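Local coordinates for transthyretin-like protein (Klebsiella pneumoniae subsp. pneumoniae, PDB 3QVA) that probably catalyses, as a homotetramer, the hydrolysis of 5-hydroxyisourate to 2-oxo-4-hydroxy-4-carboxy-5-ureidoimidazoline in purine metabolism, at residues C64-T69 / R84-F89; T14-I19 / F103-G108; E26-S31 / G70-R75. All blocks are in the same frame, centred on the assembly; numbering follows the deposited sequence. Where two conformers were deposited one is given.

The three contacts belong to one transthyretin-type beta-sandwich. Contact 1 (64-69 with 84-89) joins two antiparallel strands of one sheet, and contact 2 (14-19 with 103-108) joins two parallel strands of the facing sheet; their centres lie about 12 Å apart. Phe103 bridges the sheets, its CZ standing 3.3 Å from Ile87 CD1. Contact 3 (26-31 with 70-75), centred about 11 Å from both, ties the start of strand 29-34 to helix 69-75, the link between strands 62-67 and 82-90. Along the chain contact 2 encloses the other two, whose segments interleave, so strand 12-18, the first, is joined to strand 99-106 near the end of the chain. Contacts 1 and 2 also reach neighbouring subunits.

Contact 1 (C64-T69 / R84-F89); sequences CLTAET and RAQIDF
Residues 64-67 and 84-89 run antiparallel, 4.6 Å apart at closest approach and at 166° between directions, as neighbouring strands of one sheet in the transthyretin-type beta-sandwich. Leu65 and Ile87 form one hydrogen-bonded pair, Ala67 and Ala85 the next; Ile87 N donates to Leu65 O at 2.8 Å along an almost straight line. CA-H...O contacts, such as Cys64 CA to Ile87 O, accompany the non-hydrogen-bonded pairs Cys64-Asp88 and Thr66-Gln86. Leu65, Ala67, Ala85 and Ile87 turn their side chains into the sandwich: Phe103 of strand 99-106 packs on Ala67, Ala85 and Ile87, while Leu65 lies against Leu12 and Val30. The Phe89 ring reaches back beside Leu65, its CE2 4.1 Å from Leu65 CG.

The other face, with Cys64, Thr66, Gln86 and Asp88, is more polar. Cys64 SG, anti to the backbone N, is placed diagonally toward Gln86 CG. Strand 82-90 pairs with its counterpart in the second subunit, so the sheet continues across the interface, and Asp88 is salt-bridged to Arg84 of that subunit.

Beyond Ala67, Glu68 and Arg84 lie side by side, pointing the same way. In the conformer given, the guanidinium grips the carboxylate side-on through NE and NH1, the two planes turned 44° apart. Glu68 OE1 takes Arg84 NH1 on its syn lone pair at 2.9 Å, though it lies tilted from the guanidinium plane. Arg84 NE reaches Glu68 OE2 at 3.1 Å, with that oxygen in the guanidinium plane and the bond at 171°.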
loop_
_atom_site.group_PDB
_atom_site.type_symbol
_atom_site.label_atom_id
_atom_site.label_comp_id
_atom_site.label_asym_id
_atom_site.label_seq_id
_atom_site.Cartn_x
_atom_site.Cartn_y
_atom_site.Cartn_z
ATOM N N CYS A 64 -1.778 -18.848 -8.511
ATOM C CA CYS A 64 -1.267 -18.416 -7.235
ATOM C C CYS A 64 0.215 -18.107 -7.406
ATOM O O CYS A 64 0.990 -18.993 -7.777
ATOM C CB CYS A 64 -1.475 -19.531 -6.216
ATOM S SG CYS A 64 -0.917 -19.148 -4.580
ATOM N N LEU A 65 0.596 -16.850 -7.174
ATOM C CA LEU A 65 2.007 -16.452 -7.143
ATOM C C LEU A 65 2.431 -16.286 -5.703
ATOM O O LEU A 65 1.809 -15.530 -4.973
ATOM C CB LEU A 65 2.224 -15.110 -7.843
ATOM C CG LEU A 65 2.806 -14.931 -9.239
ATOM C CD1 LEU A 65 3.122 -13.445 -9.413
ATOM C CD2 LEU A 65 4.056 -15.771 -9.489
ATOM N N THR A 66 3.492 -16.972 -5.293
ATOM C CA THR A 66 3.918 -16.918 -3.902
ATOM C C THR A 66 5.365 -16.474 -3.775
ATOM O O THR A 66 6.274 -17.161 -4.249
ATOM C CB THR A 66 3.739 -18.284 -3.210
ATOM O OG1 THR A 66 2.374 -18.708 -3.346
ATOM C CG2 THR A 66 4.104 -18.193 -1.724
ATOM N N ALA A 67 5.570 -15.336 -3.116
ATOM C CA ALA A 67 6.915 -14.818 -2.878
ATOM C C ALA A 67 7.362 -15.207 -1.480
ATOM O O ALA A 67 6.642 -14.995 -0.507
ATOM C CB ALA A 67 6.955 -13.299 -3.057
ATOM N N GLU A 68 8.549 -15.798 -1.380
ATOM C CA GLU A 68 9.040 -16.270 -0.100
ATOM C C GLU A 68 9.717 -15.122 0.644
ATOM O O GLU A 68 10.935 -15.080 0.809
ATOM C CB GLU A 68 9.974 -17.468 -0.304
ATOM C CG GLU A 68 9.242 -18.685 -0.875
ATOM C CD GLU A 68 8.258 -19.286 0.113
ATOM O OE1 GLU A 68 8.578 -19.313 1.316
ATOM O OE2 GLU A 68 7.167 -19.734 -0.310
ATOM N N THR A 69 8.897 -14.183 1.094
ATOM C CA THR A 69 9.391 -12.937 1.665
ATOM C C THR A 69 9.980 -13.116 3.065
ATOM O O THR A 69 11.010 -12.508 3.397
ATOM C CB THR A 69 8.283 -11.873 1.694
ATOM O OG1 THR A 69 7.149 -12.389 2.398
ATOM C CG2 THR A 69 7.862 -11.516 0.267
ATOM N N ARG A 84 5.220 -15.392 4.253
ATOM C CA ARG A 84 5.343 -15.352 2.798
ATOM C C ARG A 84 4.248 -14.438 2.276
ATOM O O ARG A 84 3.406 -13.976 3.052
ATOM C CB ARG A 84 5.240 -16.756 2.173
ATOM C CG ARG A 84 4.094 -17.621 2.680
ATOM C CD ARG A 84 4.216 -19.051 2.162
ATOM N NE ARG A 84 5.564 -19.577 2.362
ATOM C CZ ARG A 84 6.042 -19.988 3.533
ATOM N NH1 ARG A 84 7.286 -20.444 3.620
ATOM N NH2 ARG A 84 5.279 -19.939 4.619
ATOM N N ALA A 85 4.276 -14.167 0.977
ATOM C CA ALA A 85 3.298 -13.304 0.348
ATOM C C ALA A 85 2.679 -14.056 -0.819
ATOM O O ALA A 85 3.337 -14.303 -1.828
ATOM C CB ALA A 85 3.962 -12.004 -0.119
ATOM N N GLN A 86 1.417 -14.438 -0.654
ATOM C CA GLN A 86 0.695 -15.182 -1.672
ATOM C C GLN A 86 -0.340 -14.287 -2.348
ATOM O O GLN A 86 -1.158 -13.653 -1.669
ATOM C CB GLN A 86 0.020 -16.412 -1.051
ATOM C CG GLN A 86 -0.782 -17.228 -2.046
ATOM C CD GLN A 86 -1.478 -18.426 -1.416
ATOM O OE1 GLN A 86 -2.709 -18.508 -1.416
ATOM N NE2 GLN A 86 -0.697 -19.357 -0.875
ATOM N N ILE A 87 -0.288 -14.239 -3.681
ATOM C CA ILE A 87 -1.303 -13.562 -4.483
ATOM C C ILE A 87 -2.152 -14.604 -5.208
ATOM O O ILE A 87 -1.621 -15.528 -5.844
ATOM C CB ILE A 87 -0.676 -12.634 -5.541
ATOM C CG1 ILE A 87 0.192 -11.556 -4.889
ATOM C CG2 ILE A 87 -1.776 -11.981 -6.394
ATOM C CD1 ILE A 87 1.017 -10.789 -5.926
ATOM N N ASP A 88 -3.466 -14.454 -5.110
ATOM C CA ASP A 88 -4.386 -15.358 -5.793
ATOM C C ASP A 88 -5.148 -14.560 -6.833
ATOM O O ASP A 88 -5.831 -13.592 -6.500
ATOM C CB ASP A 88 -5.340 -15.982 -4.780
ATOM C CG ASP A 88 -4.634 -16.911 -3.825
ATOM O OD1 ASP A 88 -4.423 -16.518 -2.653
ATOM O OD2 ASP A 88 -4.270 -18.027 -4.264
ATOM N N PHE A 89 -5.003 -14.944 -8.098
ATOM C CA PHE A 89 -5.577 -14.162 -9.182
ATOM C C PHE A 89 -6.149 -15.041 -10.289
ATOM O O PHE A 89 -5.977 -16.263 -10.285
ATOM C CB PHE A 89 -4.558 -13.147 -9.734
ATOM C CG PHE A 89 -3.358 -13.773 -10.400
ATOM C CD1 PHE A 89 -3.274 -13.836 -11.789
ATOM C CD2 PHE A 89 -2.310 -14.289 -9.640
ATOM C CE1 PHE A 89 -2.167 -14.406 -12.414
ATOM C CE2 PHE A 89 -1.194 -14.864 -10.258
ATOM C CZ PHE A 89 -1.126 -14.918 -11.644
#

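Contact 2 (T14-I19 / F103-G108); sequences THILDI and FLIAPG
A parallel strand pair in the second sheet of the transthyretin-type sandwich joins residues 14-18 to 103-106, with Ile16 opposite Phe103, Leu17 opposite Leu104 and Asp18 opposite Ile105. Four backbone hydrogen bonds zigzag between them: His15 O receives Phe103 N, Leu17 both donates to Phe103 O and accepts from Ile105 N, and Ile19 N closes the row on Ile105 O.

Ile16, Phe103 and Ile105 face the sandwich interior. Ile16 lies alongside Phe103, pointing the same way, its CG1 3.9 Å from Phe103 CD2, while Ile16 CG2 packs on Ile105 CD1 at 3.8 Å. Asp18 shares this face, its buried carboxylate held by a salt bridge from OD2 to Arg78 and a hydrogen bond between OD1 and Ser20 OG. On the opposite face Leu17 CD1 and Leu104 CD2 meet at 3.8 Å, and Ile19 crosses Leu104 at about a right angle, CG2 on CB. Tyr113 of the fourth subunit and Ile19 of the third pack here, while His15, hydrogen-bonded through NE2 to Ser116 of the fourth, lies about 4 Å from a phosphate ion, probably from the crystallisation liquor.

Anti to the backbone N (chi1 -164°), Thr14 OG1, hydrogen-bonded to Leu101 O, is placed at the edge of the Phe103 ring, 3.3 Å from CD2.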
loop_
_atom_site.group_PDB
_atom_site.type_symbol
_atom_site.label_atom_id
_atom_site.label_comp_id
_atom_site.label_asym_id
_atom_site.label_seq_id
_atom_site.Cartn_x
_atom_site.Cartn_y
_atom_site.Cartn_z
ATOM N N THR A 14 6.704 -10.301 -12.550
ATOM C CA THR A 14 6.663 -9.607 -11.268
ATOM C C THR A 14 7.889 -8.737 -11.045
ATOM O O THR A 14 8.884 -8.812 -11.785
ATOM C CB THR A 14 6.421 -10.573 -10.063
ATOM O OG1 THR A 14 6.023 -9.814 -8.911
ATOM C CG2 THR A 14 7.673 -11.373 -9.732
ATOM N N HIS A 15 7.781 -7.898 -10.021
ATOM C CA HIS A 15 8.813 -6.978 -9.613
ATOM C C HIS A 15 8.620 -6.855 -8.111
ATOM O O HIS A 15 7.502 -6.642 -7.651
ATOM C CB HIS A 15 8.590 -5.636 -10.322
ATOM C CG HIS A 15 9.599 -4.580 -9.988
ATOM N ND1 HIS A 15 9.314 -3.235 -10.080
ATOM C CD2 HIS A 15 10.888 -4.666 -9.583
ATOM C CE1 HIS A 15 10.383 -2.537 -9.741
ATOM N NE2 HIS A 15 11.354 -3.380 -9.441
ATOM N N ILE A 16 9.687 -7.044 -7.343
ATOM C CA ILE A 16 9.588 -6.956 -5.895
ATOM C C ILE A 16 10.478 -5.833 -5.390
ATOM O O ILE A 16 11.677 -5.807 -5.654
ATOM C CB ILE A 16 9.925 -8.302 -5.189
ATOM C CG1 ILE A 16 9.068 -9.435 -5.767
ATOM C CG2 ILE A 16 9.725 -8.172 -3.681
ATOM C CD1 ILE A 16 9.106 -10.745 -4.967
ATOM N N LEU A 17 9.866 -4.891 -4.687
ATOM C CA LEU A 17 10.589 -3.783 -4.093
ATOM C C LEU A 17 10.501 -3.860 -2.579
ATOM O O LEU A 17 9.421 -4.064 -2.028
ATOM C CB LEU A 17 9.987 -2.467 -4.575
ATOM C CG LEU A 17 10.238 -2.159 -6.051
ATOM C CD1 LEU A 17 9.092 -1.366 -6.607
ATOM C CD2 LEU A 17 11.573 -1.434 -6.242
ATOM N N ASP A 18 11.632 -3.692 -1.908
ATOM C CA ASP A 18 11.639 -3.597 -0.456
ATOM C C ASP A 18 11.461 -2.130 -0.092
ATOM O O ASP A 18 12.410 -1.337 -0.158
ATOM C CB ASP A 18 12.938 -4.160 0.139
ATOM C CG ASP A 18 12.973 -4.091 1.669
ATOM O OD1 ASP A 18 11.994 -3.630 2.300
ATOM O OD2 ASP A 18 13.996 -4.505 2.262
ATOM N N ILE A 19 10.238 -1.765 0.290
ATOM C CA ILE A 19 9.943 -0.365 0.566
ATOM C C ILE A 19 10.485 0.087 1.924
ATOM O O ILE A 19 10.480 1.273 2.223
ATOM C CB ILE A 19 8.441 -0.022 0.401
ATOM C CG1 ILE A 19 7.614 -0.603 1.555
ATOM C CG2 ILE A 19 7.939 -0.486 -0.981
ATOM C CD1 ILE A 19 6.164 -0.086 1.597
ATOM N N PHE A 103 5.110 -7.021 -5.989
ATOM C CA PHE A 103 5.039 -7.134 -4.535
ATOM C C PHE A 103 5.798 -5.946 -3.951
ATOM O O PHE A 103 6.994 -5.797 -4.206
ATOM C CB PHE A 103 5.762 -8.398 -4.052
ATOM C CG PHE A 103 5.094 -9.699 -4.426
ATOM C CD1 PHE A 103 4.293 -10.371 -3.504
ATOM C CD2 PHE A 103 5.309 -10.278 -5.676
ATOM C CE1 PHE A 103 3.688 -11.588 -3.824
ATOM C CE2 PHE A 103 4.704 -11.497 -6.013
ATOM C CZ PHE A 103 3.892 -12.155 -5.082
ATOM N N LEU A 104 5.124 -5.118 -3.166
ATOM C CA LEU A 104 5.806 -4.058 -2.425
ATOM C C LEU A 104 5.913 -4.549 -0.998
ATOM O O LEU A 104 4.902 -4.670 -0.314
ATOM C CB LEU A 104 5.020 -2.744 -2.489
ATOM C CG LEU A 104 4.602 -2.225 -3.864
ATOM C CD1 LEU A 104 3.961 -0.848 -3.729
ATOM C CD2 LEU A 104 5.780 -2.179 -4.821
ATOM N N ILE A 105 7.132 -4.839 -0.543
ATOM C CA ILE A 105 7.299 -5.569 0.715
ATOM C C ILE A 105 8.074 -4.802 1.782
ATOM O O ILE A 105 8.876 -3.912 1.475
ATOM C CB ILE A 105 7.932 -6.978 0.487
ATOM C CG1 ILE A 105 9.429 -6.874 0.139
ATOM C CG2 ILE A 105 7.167 -7.723 -0.607
ATOM C CD1 ILE A 105 10.154 -8.229 0.074
ATOM N N ALA A 106 7.811 -5.169 3.032
ATOM C CA ALA A 106 8.499 -4.633 4.203
ATOM C C ALA A 106 8.297 -5.621 5.342
ATOM O O ALA A 106 7.350 -6.421 5.308
ATOM C CB ALA A 106 7.929 -3.250 4.575
ATOM N N PRO A 107 9.176 -5.588 6.367
ATOM C CA PRO A 107 8.938 -6.519 7.468
ATOM C C PRO A 107 7.555 -6.369 8.111
ATOM O O PRO A 107 6.991 -7.355 8.586
ATOM C CB PRO A 107 10.065 -6.185 8.451
ATOM C CG PRO A 107 11.187 -5.778 7.545
ATOM C CD PRO A 107 10.506 -4.955 6.470
ATOM N N GLY A 108 6.999 -5.159 8.099
ATOM C CA GLY A 108 5.729 -4.913 8.772
ATOM C C GLY A 108 4.504 -4.802 7.885
ATOM O O GLY A 108 3.451 -4.377 8.345
#

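Contact 3 (E26-S31 / G70-R75); sequences EGVTVS and GAWFAR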
loop_
_atom_site.group_PDB
_atom_site.type_symbol
_atom_site.label_atom_id
_atom_site.label_comp_id
_atom_site.label_asym_id
_atom_site.label_seq_id
_atom_site.Cartn_x
_atom_site.Cartn_y
_atom_site.Cartn_z
ATOM N N GLU A 26 16.441 -8.352 -4.362
ATOM C CA GLU A 26 17.169 -9.349 -5.158
ATOM C C GLU A 26 17.299 -10.671 -4.404
ATOM O O GLU A 26 17.663 -10.693 -3.224
ATOM C CB GLU A 26 18.561 -8.821 -5.535
ATOM C CG GLU A 26 19.432 -9.799 -6.333
ATOM C CD GLU A 26 20.868 -9.313 -6.516
ATOM O OE1 GLU A 26 21.625 -9.977 -7.262
ATOM O OE2 GLU A 26 21.242 -8.274 -5.922
ATOM N N GLY A 27 17.007 -11.767 -5.099
ATOM C CA GLY A 27 17.159 -13.111 -4.540
ATOM C C GLY A 27 15.944 -13.644 -3.794
ATOM O O GLY A 27 16.069 -14.541 -2.964
ATOM N N VAL A 28 14.771 -13.087 -4.080
ATOM C CA VAL A 28 13.518 -13.594 -3.510
ATOM C C VAL A 28 13.021 -14.715 -4.404
ATOM O O VAL A 28 12.901 -14.535 -5.624
ATOM C CB VAL A 28 12.415 -12.504 -3.436
ATOM C CG1 VAL A 28 11.175 -13.044 -2.721
ATOM C CG2 VAL A 28 12.930 -11.258 -2.736
ATOM N N THR A 29 12.741 -15.870 -3.805
ATOM C CA THR A 29 12.147 -16.982 -4.537
ATOM C C THR A 29 10.655 -16.743 -4.699
ATOM O O THR A 29 9.978 -16.381 -3.740
ATOM C CB THR A 29 12.406 -18.336 -3.828
ATOM O OG1 THR A 29 13.803 -18.645 -3.927
ATOM C CG2 THR A 29 11.617 -19.457 -4.487
ATOM N N VAL A 30 10.164 -16.926 -5.924
ATOM C CA VAL A 30 8.750 -16.751 -6.251
ATOM C C VAL A 30 8.250 -17.940 -7.071
ATOM O O VAL A 30 8.808 -18.254 -8.131
ATOM C CB VAL A 30 8.487 -15.445 -7.053
ATOM C CG1 VAL A 30 6.988 -15.197 -7.188
ATOM C CG2 VAL A 30 9.169 -14.245 -6.402
ATOM N N SER A 31 7.189 -18.586 -6.589
ATOM C CA SER A 31 6.615 -19.735 -7.280
ATOM C C SER A 31 5.252 -19.436 -7.890
ATOM O O SER A 31 4.486 -18.623 -7.368
ATOM C CB SER A 31 6.520 -20.945 -6.344
ATOM O OG SER A 31 5.580 -20.724 -5.304
ATOM N N GLY A 70 9.344 -13.962 3.875
ATOM C CA GLY A 70 9.793 -14.197 5.248
ATOM C C GLY A 70 11.190 -14.787 5.279
ATOM O O GLY A 70 12.042 -14.348 6.064
ATOM N N ALA A 71 11.431 -15.760 4.400
ATOM C CA ALA A 71 12.743 -16.407 4.271
ATOM C C ALA A 71 13.808 -15.417 3.812
ATOM O O ALA A 71 14.947 -15.455 4.294
ATOM C CB ALA A 71 12.664 -17.592 3.316
ATOM N N TRP A 72 13.432 -14.538 2.883
ATOM C CA TRP A 72 14.323 -13.499 2.377
ATOM C C TRP A 72 14.722 -12.513 3.484
ATOM O O TRP A 72 15.907 -12.195 3.637
ATOM C CB TRP A 72 13.670 -12.774 1.197
ATOM C CG TRP A 72 14.546 -11.780 0.513
ATOM C CD1 TRP A 72 15.538 -12.043 -0.385
ATOM C CD2 TRP A 72 14.485 -10.353 0.639
ATOM N NE1 TRP A 72 16.108 -10.870 -0.818
ATOM C CE2 TRP A 72 15.485 -9.817 -0.200
ATOM C CE3 TRP A 72 13.691 -9.475 1.392
ATOM C CZ2 TRP A 72 15.709 -8.442 -0.321
ATOM C CZ3 TRP A 72 13.912 -8.100 1.266
ATOM C CH2 TRP A 72 14.917 -7.602 0.417
ATOM N N PHE A 73 13.746 -12.054 4.269
ATOM C CA PHE A 73 14.045 -11.152 5.376
ATOM C C PHE A 73 14.925 -11.833 6.420
ATOM O O PHE A 73 15.867 -11.220 6.930
ATOM C CB PHE A 73 12.773 -10.605 6.031
ATOM C CG PHE A 73 12.103 -9.506 5.247
ATOM C CD1 PHE A 73 10.761 -9.615 4.886
ATOM C CD2 PHE A 73 12.800 -8.353 4.892
ATOM C CE1 PHE A 73 10.122 -8.592 4.173
ATOM C CE2 PHE A 73 12.179 -7.328 4.178
ATOM C CZ PHE A 73 10.823 -7.451 3.816
ATOM N N ALA A 74 14.620 -13.097 6.715
ATOM C CA ALA A 74 15.364 -13.882 7.706
ATOM C C ALA A 74 16.830 -14.103 7.325
ATOM O O ALA A 74 17.710 -14.076 8.197
ATOM C CB ALA A 74 14.670 -15.210 7.964
ATOM N N ARG A 75 17.090 -14.319 6.033
ATOM C CA ARG A 75 18.455 -14.494 5.526
ATOM C C ARG A 75 19.294 -13.234 5.686
ATOM O O ARG A 75 20.522 -13.304 5.787
ATOM C CB ARG A 75 18.452 -14.911 4.056
ATOM C CG ARG A 75 18.127 -16.369 3.829
ATOM C CD ARG A 75 18.495 -16.801 2.417
ATOM N NE ARG A 75 17.764 -16.070 1.383
ATOM C CZ ARG A 75 16.542 -16.383 0.956
ATOM N NH1 ARG A 75 15.888 -17.411 1.480
ATOM N NH2 ARG A 75 15.968 -15.656 0.007
HETATM O O HOH W 1 13.032 -16.017 -0.790
#
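Trp72 and Val28 cross at about a right angle, the valine methyl CG2 standing over the indole. It lies 3.5 Å from the centroid of the five-membered ring and only 7° off the normal, a CH-pi contact made over the face. Trp72 CG is anti to the backbone N, which places CG on the side of the loop that leads into strand 29-34.

The ring edge does the polar work. Trp72 NE1 donates to Glu26 O at 2.9 Å with an angle of 156° at the hydrogen; the donor stands above the carbonyl plane, 49° out of it. Gly27 follows with backbone angles at which a CB would be jammed against the preceding carbonyl oxygen.

Arg75, three residues after Trp72, reaches the same loop with its guanidinium. One guanidinium face lies over Ala71 O and Trp72 CA, and NH2 comes within 3.2 Å of Gly27 O. A water in the guanidinium plane accepts from Arg75 NH2 at 3.1 Å and from Thr29 N at 3.0 Å, bridging Arg75 and strand 29-34.

Val28 also packs on Ile16, and Trp72 on Asp18, both of strand 12-18, placing this surface contact at the end of the sandwich. Its chemistry is mixed: one indole offers a face to a methyl and an N-H to a carbonyl, and together these limit how the ring can shift or turn, while the exposed arginine is joined to the strand through water.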